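Local coordinates for hypothetical protein yihE (Escherichia coli, PDB 1ZYL), which phosphorylates itself and other proteins on serine and threonine, using ATP, and probably helps protect the cell against oxidative and extracytoplasmic stress, at residues L181-F193 against A261-R273. Residues are numbered along the deposited sequence; the frame is centred on the assembly and turned at random.
Sequences LIAAVTAHWREDF and AEIGLIEPLRAMR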
ATOM      1  N   LEU A 181      12.791  16.240   8.767  1.00 22.06           N
ATOM      2  CA  LEU A 181      12.430  15.463   7.598  1.00 19.11           C
ATOM      3  C   LEU A 181      11.181  16.021   6.964  1.00 17.64           C
ATOM      4  O   LEU A 181      11.149  16.220   5.757  1.00 17.70           O
ATOM      5  CB  LEU A 181      12.222  13.986   7.953  1.00 18.02           C
ATOM      6  CG  LEU A 181      12.061  13.044   6.749  1.00 16.46           C
ATOM      7  CD1 LEU A 181      13.252  13.173   5.830  1.00 14.89           C
ATOM      8  CD2 LEU A 181      11.921  11.612   7.214  1.00 15.03           C
ATOM      9  N   ILE A 182      10.150  16.292   7.759  1.00 17.69           N
ATOM     10  CA  ILE A 182       8.928  16.814   7.161  1.00 19.77           C
ATOM     11  C   ILE A 182       9.146  18.213   6.577  1.00 19.27           C
ATOM     12  O   ILE A 182       8.427  18.626   5.667  1.00 20.87           O
ATOM     13  CB  ILE A 182       7.701  16.799   8.150  1.00 20.48           C
ATOM     14  CG1 ILE A 182       7.614  18.098   8.938  1.00 22.82           C
ATOM     15  CG2 ILE A 182       7.791  15.612   9.086  1.00 21.17           C
ATOM     16  CD1 ILE A 182       6.800  19.184   8.240  1.00 26.46           C
ATOM     17  N   ALA A 183      10.132  18.947   7.077  1.00 17.94           N
ATOM     18  CA  ALA A 183      10.392  20.268   6.514  1.00 18.59           C
ATOM     19  C   ALA A 183      10.985  20.063   5.115  1.00 20.62           C
ATOM     20  O   ALA A 183      10.589  20.723   4.152  1.00 21.32           O
ATOM     21  CB  ALA A 183      11.369  21.044   7.383  1.00 15.40           C
ATOM     22  N   ALA A 184      11.931  19.138   5.008  1.00 20.65           N
ATOM     23  CA  ALA A 184      12.567  18.853   3.733  1.00 19.36           C
ATOM     24  C   ALA A 184      11.580  18.336   2.692  1.00 19.85           C
ATOM     25  O   ALA A 184      11.537  18.834   1.574  1.00 20.83           O
ATOM     26  CB  ALA A 184      13.693  17.853   3.928  1.00 18.97           C
ATOM     27  N   VAL A 185      10.790  17.329   3.044  1.00 20.66           N
ATOM     28  CA  VAL A 185       9.824  16.795   2.093  1.00 22.53           C
ATOM     29  C   VAL A 185       8.802  17.863   1.698  1.00 24.79           C
ATOM     30  O   VAL A 185       8.467  17.993   0.522  1.00 24.98           O
ATOM     31  CB  VAL A 185       9.117  15.537   2.657  1.00 20.60           C
ATOM     32  CG1 VAL A 185       8.763  15.750   4.087  1.00 23.08           C
ATOM     33  CG2 VAL A 185       7.872  15.230   1.865  1.00 19.49           C
ATOM     34  N   THR A 186       8.320  18.636   2.667  1.00 26.72           N
ATOM     35  CA  THR A 186       7.359  19.691   2.363  1.00 29.78           C
ATOM     36  C   THR A 186       7.952  20.661   1.335  1.00 30.67           C
ATOM     37  O   THR A 186       7.283  21.060   0.384  1.00 32.38           O
ATOM     38  CB  THR A 186       6.954  20.498   3.630  1.00 30.01           C
ATOM     39  OG1 THR A 186       8.109  20.698   4.445  1.00 34.18           O
ATOM     40  CG2 THR A 186       5.893  19.773   4.446  1.00 28.76           C
ATOM     41  N   ALA A 187       9.216  21.024   1.519  1.00 31.84           N
ATOM     42  CA  ALA A 187       9.877  21.955   0.610  1.00 33.30           C
ATOM     43  C   ALA A 187      10.012  21.435  -0.823  1.00 34.80           C
ATOM     44  O   ALA A 187      10.241  22.215  -1.743  1.00 36.91           O
ATOM     45  CB  ALA A 187      11.257  22.341   1.157  1.00 30.22           C
ATOM     46  N   HIS A 188       9.871  20.129  -1.017  1.00 35.71           N
ATOM     47  CA  HIS A 188       9.980  19.557  -2.355  1.00 34.84           C
ATOM     48  C   HIS A 188       8.645  19.018  -2.847  1.00 35.02           C
ATOM     49  O   HIS A 188       8.560  18.513  -3.962  1.00 36.29           O
ATOM     50  CB  HIS A 188      11.011  18.427  -2.372  1.00 35.82           C
ATOM     51  CG  HIS A 188      12.390  18.860  -1.979  1.00 38.44           C
ATOM     52  ND1 HIS A 188      13.218  19.566  -2.824  1.00 39.96           N
ATOM     53  CD2 HIS A 188      13.082  18.697  -0.826  1.00 39.57           C
ATOM     54  CE1 HIS A 188      14.359  19.819  -2.208  1.00 40.54           C
ATOM     55  NE2 HIS A 188      14.303  19.302  -0.995  1.00 40.75           N
ATOM     56  N   TRP A 189       7.601  19.113  -2.024  1.00 34.14           N
ATOM     57  CA  TRP A 189       6.291  18.607  -2.428  1.00 33.13           C
ATOM     58  C   TRP A 189       5.674  19.604  -3.375  1.00 35.41           C
ATOM     59  O   TRP A 189       6.076  20.759  -3.398  1.00 37.38           O
ATOM     60  CB  TRP A 189       5.380  18.417  -1.217  1.00 28.51           C
ATOM     61  CG  TRP A 189       4.146  17.590  -1.505  1.00 23.29           C
ATOM     62  CD1 TRP A 189       2.853  17.942  -1.250  1.00 21.01           C
ATOM     63  CD2 TRP A 189       4.096  16.271  -2.077  1.00 20.17           C
ATOM     64  NE1 TRP A 189       1.997  16.930  -1.624  1.00 18.35           N
ATOM     65  CE2 TRP A 189       2.730  15.892  -2.136  1.00 17.79           C
ATOM     66  CE3 TRP A 189       5.068  15.373  -2.544  1.00 17.06           C
ATOM     67  CZ2 TRP A 189       2.311  14.655  -2.646  1.00 13.77           C
ATOM     68  CZ3 TRP A 189       4.650  14.140  -3.052  1.00 15.49           C
ATOM     69  CH2 TRP A 189       3.280  13.796  -3.097  1.00 15.39           C
ATOM     70  N   ARG A 190       4.703  19.169  -4.167  1.00 38.42           N
ATOM     71  CA  ARG A 190       4.068  20.082  -5.113  1.00 40.95           C
ATOM     72  C   ARG A 190       2.710  19.570  -5.564  1.00 43.07           C
ATOM     73  O   ARG A 190       2.511  18.364  -5.698  1.00 44.16           O
ATOM     74  CB  ARG A 190       4.980  20.297  -6.334  1.00 38.99           C
ATOM     75  CG  ARG A 190       5.294  19.032  -7.142  1.00 38.77           C
ATOM     76  CD  ARG A 190       6.431  19.277  -8.137  1.00 38.71           C
ATOM     77  NE  ARG A 190       6.765  18.102  -8.944  1.00 39.27           N
ATOM     78  CZ  ARG A 190       5.976  17.571  -9.877  1.00 39.99           C
ATOM     79  NH1 ARG A 190       6.373  16.500 -10.558  1.00 37.68           N
ATOM     80  NH2 ARG A 190       4.792  18.108 -10.136  1.00 39.79           N
ATOM     81  N   GLU A 191       1.771  20.489  -5.770  1.00 44.76           N
ATOM     82  CA  GLU A 191       0.433  20.126  -6.230  1.00 46.82           C
ATOM     83  C   GLU A 191       0.440  20.381  -7.727  1.00 46.43           C
ATOM     84  O   GLU A 191      -0.593  20.597  -8.361  1.00 48.18           O
ATOM     85  CB  GLU A 191      -0.625  21.000  -5.553  1.00 49.28           C
ATOM     86  CG  GLU A 191      -1.550  20.253  -4.598  1.00 51.29           C
ATOM     87  CD  GLU A 191      -0.819  19.623  -3.427  1.00 52.77           C
ATOM     88  OE1 GLU A 191       0.006  18.714  -3.658  1.00 53.22           O
ATOM     89  OE2 GLU A 191      -1.073  20.036  -2.275  1.00 53.24           O
ATOM     90  N   ASP A 192       1.648  20.345  -8.271  1.00 45.20           N
ATOM     91  CA  ASP A 192       1.907  20.586  -9.676  1.00 44.31           C
ATOM     92  C   ASP A 192       1.935  19.288 -10.507  1.00 42.13           C
ATOM     93  O   ASP A 192       2.629  19.200 -11.522  1.00 42.65           O
ATOM     94  CB  ASP A 192       3.244  21.324  -9.775  1.00 46.14           C
ATOM     95  CG  ASP A 192       3.535  21.814 -11.162  1.00 50.70           C
ATOM     96  OD1 ASP A 192       2.623  22.401 -11.793  1.00 53.99           O
ATOM     97  OD2 ASP A 192       4.682  21.623 -11.619  1.00 53.33           O
ATOM     98  N   PHE A 193       1.184  18.279 -10.085  1.00 37.77           N
ATOM     99  CA  PHE A 193       1.170  17.030 -10.825  1.00 34.11           C
ATOM    100  C   PHE A 193      -0.236  16.513 -11.042  1.00 32.86           C
ATOM    101  O   PHE A 193      -1.196  17.058 -10.503  1.00 32.45           O
ATOM    102  CB  PHE A 193       1.998  15.961 -10.107  1.00 33.46           C
ATOM    103  CG  PHE A 193       1.452  15.555  -8.759  1.00 33.00           C
ATOM    104  CD1 PHE A 193       1.948  16.124  -7.591  1.00 32.31           C
ATOM    105  CD2 PHE A 193       0.465  14.573  -8.656  1.00 33.26           C
ATOM    106  CE1 PHE A 193       1.474  15.718  -6.340  1.00 32.35           C
ATOM    107  CE2 PHE A 193      -0.016  14.162  -7.409  1.00 32.38           C
ATOM    108  CZ  PHE A 193       0.494  14.736  -6.251  1.00 33.06           C
ATOM    109  N   ALA A 261       8.845  14.468 -14.949  1.00 21.88           N
ATOM    110  CA  ALA A 261       9.086  15.309 -13.781  1.00 20.49           C
ATOM    111  C   ALA A 261       8.655  14.691 -12.452  1.00 21.22           C
ATOM    112  O   ALA A 261       9.166  15.071 -11.404  1.00 20.99           O
ATOM    113  CB  ALA A 261       8.427  16.657 -13.959  1.00 16.19           C
ATOM    114  N   GLU A 262       7.719  13.746 -12.490  1.00 21.71           N
ATOM    115  CA  GLU A 262       7.252  13.105 -11.262  1.00 21.40           C
ATOM    116  C   GLU A 262       8.351  12.293 -10.600  1.00 20.62           C
ATOM    117  O   GLU A 262       8.209  11.878  -9.451  1.00 21.15           O
ATOM    118  CB  GLU A 262       6.063  12.182 -11.529  1.00 20.91           C
ATOM    119  CG  GLU A 262       4.821  12.869 -12.051  1.00 22.36           C
ATOM    120  CD  GLU A 262       3.645  11.917 -12.171  1.00 23.62           C
ATOM    121  OE1 GLU A 262       2.783  12.164 -13.034  1.00 24.43           O
ATOM    122  OE2 GLU A 262       3.575  10.933 -11.403  1.00 21.42           O
ATOM    123  N   ILE A 263       9.444  12.065 -11.323  1.00 19.28           N
ATOM    124  CA  ILE A 263      10.557  11.299 -10.779  1.00 19.78           C
ATOM    125  C   ILE A 263      11.203  12.062  -9.622  1.00 20.54           C
ATOM    126  O   ILE A 263      11.915  11.488  -8.792  1.00 21.74           O
ATOM    127  CB  ILE A 263      11.598  11.031 -11.870  1.00 19.85           C
ATOM    128  CG1 ILE A 263      10.933  10.293 -13.029  1.00 18.97           C
ATOM    129  CG2 ILE A 263      12.748  10.206 -11.323  1.00 17.70           C
ATOM    130  CD1 ILE A 263      10.413   8.960 -12.648  1.00 20.89           C
ATOM    131  N   GLY A 264      10.930  13.359  -9.565  1.00 18.72           N
ATOM    132  CA  GLY A 264      11.481  14.185  -8.511  1.00 18.72           C
ATOM    133  C   GLY A 264      10.712  14.033  -7.214  1.00 19.55           C
ATOM    134  O   GLY A 264      11.193  14.407  -6.137  1.00 20.22           O
ATOM    135  N   LEU A 265       9.516  13.470  -7.315  1.00 18.98           N
ATOM    136  CA  LEU A 265       8.673  13.258  -6.149  1.00 19.46           C
ATOM    137  C   LEU A 265       9.009  11.954  -5.410  1.00 20.81           C
ATOM    138  O   LEU A 265       8.408  11.673  -4.367  1.00 20.67           O
ATOM    139  CB  LEU A 265       7.210  13.189  -6.582  1.00 19.04           C
ATOM    140  CG  LEU A 265       6.617  14.255  -7.504  1.00 19.74           C
ATOM    141  CD1 LEU A 265       5.223  13.824  -7.951  1.00 19.53           C
ATOM    142  CD2 LEU A 265       6.544  15.579  -6.778  1.00 21.79           C
ATOM    143  N   ILE A 266       9.947  11.154  -5.926  1.00 20.95           N
ATOM    144  CA  ILE A 266      10.243   9.873  -5.280  1.00 22.16           C
ATOM    145  C   ILE A 266      10.845   9.954  -3.884  1.00 20.13           C
ATOM    146  O   ILE A 266      10.355   9.308  -2.968  1.00 20.47           O
ATOM    147  CB  ILE A 266      11.146   8.950  -6.150  1.00 24.58           C
ATOM    148  CG1 ILE A 266      12.469   9.635  -6.428  1.00 30.12           C
ATOM    149  CG2 ILE A 266      10.453   8.600  -7.460  1.00 21.36           C
ATOM    150  CD1 ILE A 266      13.500   8.719  -7.052  1.00 37.23           C
ATOM    151  N   GLU A 267      11.900  10.734  -3.698  1.00 19.51           N
ATOM    152  CA  GLU A 267      12.485  10.821  -2.371  1.00 19.69           C
ATOM    153  C   GLU A 267      11.457  11.371  -1.394  1.00 19.55           C
ATOM    154  O   GLU A 267      11.446  11.003  -0.223  1.00 20.61           O
ATOM    155  CB  GLU A 267      13.767  11.650  -2.398  1.00 19.88           C
ATOM    156  CG  GLU A 267      14.846  10.986  -3.248  1.00 18.92           C
ATOM    157  CD  GLU A 267      15.046   9.502  -2.900  1.00 21.37           C
ATOM    158  OE1 GLU A 267      15.344   8.705  -3.826  1.00 19.71           O
ATOM    159  OE2 GLU A 267      14.912   9.131  -1.706  1.00 20.49           O
ATOM    160  N   PRO A 268      10.592  12.283  -1.851  1.00 19.26           N
ATOM    161  CA  PRO A 268       9.613  12.750  -0.871  1.00 19.51           C
ATOM    162  C   PRO A 268       8.604  11.639  -0.560  1.00 20.82           C
ATOM    163  O   PRO A 268       8.147  11.509   0.571  1.00 22.49           O
ATOM    164  CB  PRO A 268       8.985  13.948  -1.563  1.00 18.27           C
ATOM    165  CG  PRO A 268      10.161  14.538  -2.252  1.00 19.18           C
ATOM    166  CD  PRO A 268      10.806  13.311  -2.883  1.00 19.77           C
ATOM    167  N   LEU A 269       8.262  10.825  -1.555  1.00 21.92           N
ATOM    168  CA  LEU A 269       7.308   9.732  -1.331  1.00 21.35           C
ATOM    169  C   LEU A 269       7.890   8.691  -0.391  1.00 20.62           C
ATOM    170  O   LEU A 269       7.202   8.199   0.505  1.00 22.28           O
ATOM    171  CB  LEU A 269       6.921   9.054  -2.650  1.00 20.64           C
ATOM    172  CG  LEU A 269       6.055   9.887  -3.587  1.00 20.77           C
ATOM    173  CD1 LEU A 269       5.848   9.139  -4.875  1.00 21.77           C
ATOM    174  CD2 LEU A 269       4.736  10.197  -2.926  1.00 19.94           C
ATOM    175  N   ARG A 270       9.158   8.355  -0.604  1.00 19.34           N
ATOM    176  CA  ARG A 270       9.835   7.377   0.232  1.00 18.37           C
ATOM    177  C   ARG A 270       9.897   7.914   1.673  1.00 18.73           C
ATOM    178  O   ARG A 270       9.643   7.179   2.637  1.00 18.15           O
ATOM    179  CB  ARG A 270      11.235   7.107  -0.324  1.00 17.59           C
ATOM    180  CG  ARG A 270      12.114   6.246   0.577  1.00 18.71           C
ATOM    181  CD  ARG A 270      13.508   6.122   0.005  1.00 17.95           C
ATOM    182  NE  ARG A 270      13.587   5.183  -1.113  1.00 19.56           N
ATOM    183  CZ  ARG A 270      14.104   5.483  -2.301  1.00 20.82           C
ATOM    184  NH1 ARG A 270      14.153   4.571  -3.261  1.00 18.62           N
ATOM    185  NH2 ARG A 270      14.558   6.706  -2.539  1.00 22.04           N
ATOM    186  N   ALA A 271      10.222   9.196   1.811  1.00 16.98           N
ATOM    187  CA  ALA A 271      10.278   9.817   3.125  1.00 15.99           C
ATOM    188  C   ALA A 271       8.888   9.704   3.717  1.00 17.04           C
ATOM    189  O   ALA A 271       8.720   9.400   4.898  1.00 18.38           O
ATOM    190  CB  ALA A 271      10.658  11.279   3.005  1.00 14.48           C
ATOM    191  N   MET A 272       7.887   9.945   2.877  1.00 17.35           N
ATOM    192  CA  MET A 272       6.499   9.892   3.302  1.00 17.28           C
ATOM    193  C   MET A 272       6.079   8.513   3.786  1.00 18.63           C
ATOM    194  O   MET A 272       5.428   8.391   4.825  1.00 20.22           O
ATOM    195  CB  MET A 272       5.593  10.354   2.161  1.00 16.08           C
ATOM    196  CG  MET A 272       5.563  11.872   1.976  1.00 13.63           C
ATOM    197  SD  MET A 272       4.682  12.435   0.507  1.00  4.91           S
ATOM    198  CE  MET A 272       5.721  13.568   0.118  1.00  9.84           C
ATOM    199  N   ARG A 273       6.455   7.478   3.040  1.00 18.60           N
ATOM    200  CA  ARG A 273       6.100   6.109   3.404  1.00 20.04           C
ATOM    201  C   ARG A 273       6.836   5.718   4.675  1.00 21.62           C
ATOM    202  O   ARG A 273       6.364   4.905   5.478  1.00 19.65           O
ATOM    203  CB  ARG A 273       6.491   5.141   2.283  1.00 20.73           C
ATOM    204  CG  ARG A 273       6.197   3.681   2.600  1.00 22.67           C
ATOM    205  CD  ARG A 273       6.773   2.745   1.557  1.00 25.16           C
ATOM    206  NE  ARG A 273       5.758   2.206   0.660  1.00 27.58           N
ATOM    207  CZ  ARG A 273       5.017   1.133   0.926  1.00 29.70           C
ATOM    208  NH1 ARG A 273       5.182   0.479   2.069  1.00 29.20           N
ATOM    209  NH2 ARG A 273       4.113   0.716   0.045  1.00 29.17           N
TER
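The Met272 side chain crosses that of Trp189 at about a right angle and brings SD and CE over one face of the indole six-membered ring: SD stands 4.2 Å from the centroid of that Trp189 ring, a Met-aromatic contact, and CE makes a CH-pi contact. The Trp189 side chain is directed there by its first torsion (chi1 -166°), which sets CG anti to the backbone N. On the opposite face sits Phe193 CE1, offset toward the rim, while Leu269 CD2 comes obliquely to Trp189 CH2 at 3.9 Å.

Leu265 runs crosswise to the extended Arg190 chain, its CD2 over a guanidinium face and 3.3 Å from Arg190 NE. At the guanidinium edge, Arg190 NH1 gives a weak, bent hydrogen bond (3.2 Å, 143°) to Ala261 O. Cutting Arg190 back to an alanine would probably strip Leu265 CD2 of its guanidinium cover and cost Ala261 O this donor, leaving it the Gly264 N bond.

Beyond the tryptophan, Val185 CG2 meets Pro268 CB at 3.8 Å, and Leu181 CD1 reaches Ala271 CB at 4.3 Å. These pairs join segments 181-188 and 266-273, roughly antiparallel (144°), whose axes come within 9.3 Å. In the helical C-terminal lobe of this APH-like kinase fold, Leu149 of helix 149-161 touches Trp189 and Met272, helix 228-231 meets Leu269, and Arg273 of helix 266-283 salt-bridges Asp201, the probable proton acceptor.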